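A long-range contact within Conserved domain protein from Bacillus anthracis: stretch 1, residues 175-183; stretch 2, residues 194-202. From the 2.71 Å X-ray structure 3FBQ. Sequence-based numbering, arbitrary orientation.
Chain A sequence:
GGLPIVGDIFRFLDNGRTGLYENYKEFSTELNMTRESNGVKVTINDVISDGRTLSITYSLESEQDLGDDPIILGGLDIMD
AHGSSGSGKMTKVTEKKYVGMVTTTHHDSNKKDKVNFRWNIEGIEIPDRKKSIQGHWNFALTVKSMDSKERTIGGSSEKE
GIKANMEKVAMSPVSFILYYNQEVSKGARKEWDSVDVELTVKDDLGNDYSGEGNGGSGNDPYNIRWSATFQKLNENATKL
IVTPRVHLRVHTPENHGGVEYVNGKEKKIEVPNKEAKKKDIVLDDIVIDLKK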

# COMPACT_ATOMS: atom_id res chain seq x y z
N SER A 175 13.33 -28.73 -5.60
CA SER A 175 13.57 -28.27 -4.23
C SER A 175 12.86 -29.20 -3.26
O SER A 175 12.12 -30.10 -3.66
N PHE A 176 13.16 -29.01 -1.98
CA PHE A 176 12.46 -29.78 -0.91
C PHE A 176 12.20 -28.94 0.31
O PHE A 176 12.97 -28.05 0.61
N ILE A 177 11.15 -29.25 1.07
CA ILE A 177 10.71 -28.39 2.23
C ILE A 177 10.72 -29.07 3.58
O ILE A 177 10.20 -30.15 3.73
N LEU A 178 11.32 -28.44 4.58
CA LEU A 178 11.19 -28.95 5.96
C LEU A 178 10.18 -28.14 6.81
O LEU A 178 10.39 -26.95 7.06
N TYR A 179 9.12 -28.79 7.24
CA TYR A 179 8.19 -28.17 8.15
C TYR A 179 8.52 -28.54 9.58
O TYR A 179 8.73 -29.70 9.94
N TYR A 180 8.49 -27.56 10.44
CA TYR A 180 8.80 -27.84 11.82
C TYR A 180 8.42 -26.66 12.76
O TYR A 180 7.87 -25.64 12.31
N ASN A 181 8.70 -26.81 14.06
CA ASN A 181 8.32 -25.80 15.07
C ASN A 181 9.20 -25.83 16.27
O ASN A 181 9.81 -26.85 16.54
N GLN A 182 9.24 -24.71 17.00
CA GLN A 182 10.02 -24.56 18.21
C GLN A 182 9.01 -24.51 19.30
O GLN A 182 7.92 -23.96 19.11
N GLU A 183 9.38 -25.13 20.43
CA GLU A 183 8.73 -24.95 21.74
C GLU A 183 9.70 -24.41 22.82
O GLU A 183 10.87 -24.79 22.86
N SER A 194 13.57 -13.57 22.55
CA SER A 194 13.69 -13.79 21.11
C SER A 194 14.41 -15.11 20.82
O SER A 194 15.58 -15.11 20.44
N VAL A 195 13.70 -16.22 20.99
CA VAL A 195 14.21 -17.52 20.59
C VAL A 195 13.91 -17.81 19.12
O VAL A 195 12.76 -17.75 18.70
N ASP A 196 14.95 -18.11 18.36
CA ASP A 196 14.82 -18.26 16.93
C ASP A 196 15.57 -19.51 16.50
O ASP A 196 16.80 -19.56 16.61
N VAL A 197 14.84 -20.49 15.98
CA VAL A 197 15.42 -21.82 15.67
C VAL A 197 15.66 -22.07 14.19
O VAL A 197 14.74 -22.29 13.42
N GLU A 198 16.94 -22.07 13.82
CA GLU A 198 17.41 -22.25 12.47
C GLU A 198 17.82 -23.67 12.32
O GLU A 198 18.34 -24.23 13.26
N LEU A 199 17.63 -24.25 11.13
CA LEU A 199 18.14 -25.57 10.82
C LEU A 199 19.14 -25.51 9.70
O LEU A 199 19.03 -24.74 8.75
N THR A 200 20.11 -26.39 9.80
CA THR A 200 21.18 -26.51 8.83
C THR A 200 21.05 -27.94 8.40
O THR A 200 20.75 -28.81 9.24
N VAL A 201 21.24 -28.19 7.11
CA VAL A 201 20.91 -29.49 6.56
C VAL A 201 22.07 -30.19 5.86
O VAL A 201 22.73 -29.60 5.03
N LYS A 202 22.30 -31.46 6.24
CA LYS A 202 23.21 -32.36 5.50
C LYS A 202 22.49 -33.66 5.16
O LYS A 202 21.45 -33.91 5.76

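At the apolar centre of the contact, Leu199 (chi1 m, chi2 t) lies between Leu178 and Tyr180. Its CD1 sits over one face of the Tyr180 ring, 3.6 Å from the ring centroid and 20° off the normal, a CH-pi contact in which a methyl group meets the aromatic pi cloud; the nearest ring atom, Tyr180 CE1, is 3.4 Å from Leu199 CD1. Leu199 CD1 is also 4.1 Å from Leu178 CD1. Leu178 is likewise m and t, and Leu178 CD1 also lies 3.7 Å from Val201 CG2, so that one methyl touches two residues of the facing strand. Val201 (chi1 t) offers its other methyl to Phe176: Val201 CG1 is 4.1 Å from Phe176 CZ and lies at the ring edge, near its plane. Phe176 (chi1 p) closes this end of the apolar row with an edge contact, whereas Tyr180, with the same chi1 well, presents a face to Leu199.

The row joins two strand segments within residues 175-183 and 194-202, which run roughly antiparallel (144° between their N-to-C directions) with their axes no nearer than 7.8 Å. At that spacing the contact is made by side chains rather than by backbone pairing: the CA atoms of Leu178 and Leu199 lie 9.1 Å apart, and the CA atoms of Gln182 and Val197 6.6 Å. Alternation along each strand sends the CA-to-CB bonds of Phe176, Leu178, Tyr180 and Gln182 toward the second stretch, and those of Val197, Leu199 and Val201 toward the first; Val195, in the loop before the strand, also points toward the first. Together the two sides bury 420 Å².

The polar edge begins on the same tyrosine. With chi1 at 70° and chi2 at -82°, the Tyr180 ring reaches across the gap, and Tyr180 OH donates a hydrogen bond to the backbone O of Val197 at 2.9 Å. Val197 (chi1 t), itself buried, thus supplies the acceptor, which lies near the ring plane, as suits a phenolic donor, so one side chain combines an apolar ring face with a polar hydroxyl. Beyond it, the amide of Gln182 (chi1 p, chi2 t) lies beside the backbone of Val195 (chi1 t) and Val197. This amide is probably turned over in the model, so Gln182 OE1 at 2.8 Å from Val195 O and Gln182 NE2 at 3.0 Å from Val197 N leave the hydrogen bonding open. Tyr179, Asn181, Glu183, Asp196, Glu198 and Thr200 have CA-to-CB bonds directed away from the contact; several of their polar groups are hydrogen-bonded elsewhere in the structure.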

# COMPACT_ATOMS: atom_id res chain seq x y z
CB SER A 175 13.09 -26.82 -4.07
OG SER A 175 11.66 -26.77 -4.13
CB PHE A 176 13.20 -31.08 -0.57
CG PHE A 176 14.39 -30.91 0.34
CD1 PHE A 176 15.68 -30.95 -0.17
CD2 PHE A 176 14.23 -30.74 1.69
CE1 PHE A 176 16.81 -30.84 0.65
CE2 PHE A 176 15.33 -30.58 2.51
CZ PHE A 176 16.63 -30.66 2.00
CB ILE A 177 9.29 -27.88 2.02
CG1 ILE A 177 9.16 -27.15 0.67
CG2 ILE A 177 8.87 -27.00 3.17
CD1 ILE A 177 7.75 -26.92 0.29
CB LEU A 178 12.54 -29.02 6.67
CG LEU A 178 13.59 -29.92 5.99
CD1 LEU A 178 14.87 -29.84 6.77
CD2 LEU A 178 13.20 -31.37 5.77
CB TYR A 179 6.84 -28.71 7.90
CG TYR A 179 6.28 -28.38 6.57
CD1 TYR A 179 5.50 -27.22 6.38
CD2 TYR A 179 6.46 -29.27 5.46
CE1 TYR A 179 4.94 -26.93 5.18
CE2 TYR A 179 5.88 -28.98 4.22
CZ TYR A 179 5.12 -27.81 4.10
OH TYR A 179 4.55 -27.52 2.88
CB TYR A 180 10.28 -28.14 11.88
CG TYR A 180 11.10 -26.91 11.63
CD1 TYR A 180 11.35 -26.45 10.33
CD2 TYR A 180 11.61 -26.17 12.72
CE1 TYR A 180 12.10 -25.28 10.13
CE2 TYR A 180 12.37 -25.00 12.53
CZ TYR A 180 12.60 -24.56 11.25
OH TYR A 180 13.36 -23.45 11.10
CB ASN A 181 6.88 -25.93 15.54
CG ASN A 181 6.57 -27.28 16.09
OD1 ASN A 181 7.13 -27.74 17.09
ND2 ASN A 181 5.67 -27.93 15.42
CB GLN A 182 10.86 -23.27 18.19
CG GLN A 182 10.14 -21.97 17.86
CD GLN A 182 11.06 -20.74 17.82
OE1 GLN A 182 10.86 -19.74 18.56
NE2 GLN A 182 12.07 -20.79 16.95
CB GLU A 183 8.11 -26.25 22.19
CG GLU A 183 6.91 -26.63 21.36
CD GLU A 183 6.58 -28.11 21.48
OE1 GLU A 183 6.61 -28.62 22.63
OE2 GLU A 183 6.31 -28.77 20.45
CB SER A 194 14.43 -12.63 20.45
OG SER A 194 15.25 -13.08 19.38
CB VAL A 195 13.62 -18.65 21.46
CG1 VAL A 195 14.39 -19.94 21.23
CG2 VAL A 195 13.64 -18.25 22.93
CB ASP A 196 15.39 -17.02 16.27
CG ASP A 196 15.44 -17.14 14.78
OD1 ASP A 196 16.48 -16.77 14.21
OD2 ASP A 196 14.45 -17.65 14.20
CB VAL A 197 14.55 -22.99 16.19
CG1 VAL A 197 15.34 -24.21 16.18
CG2 VAL A 197 14.07 -22.75 17.57
CB GLU A 198 18.68 -21.43 12.28
CG GLU A 198 18.69 -20.63 10.99
CD GLU A 198 17.80 -19.40 11.13
OE1 GLU A 198 17.19 -19.02 10.10
OE2 GLU A 198 17.70 -18.84 12.28
CB LEU A 199 17.04 -26.49 10.37
CG LEU A 199 15.67 -26.53 11.02
CD1 LEU A 199 14.81 -27.37 10.09
CD2 LEU A 199 15.68 -27.10 12.44
CB THR A 200 22.55 -26.22 9.54
OG1 THR A 200 23.14 -25.06 8.93
CG2 THR A 200 23.51 -27.43 9.56
CB VAL A 201 19.63 -29.43 5.66
CG1 VAL A 201 19.26 -30.76 5.18
CG2 VAL A 201 18.44 -28.87 6.45
CB LYS A 202 24.45 -32.66 6.35
CG LYS A 202 25.45 -31.52 6.37
CD LYS A 202 26.80 -32.04 6.82
CE LYS A 202 27.88 -30.98 6.64
NZ LYS A 202 28.96 -31.15 7.70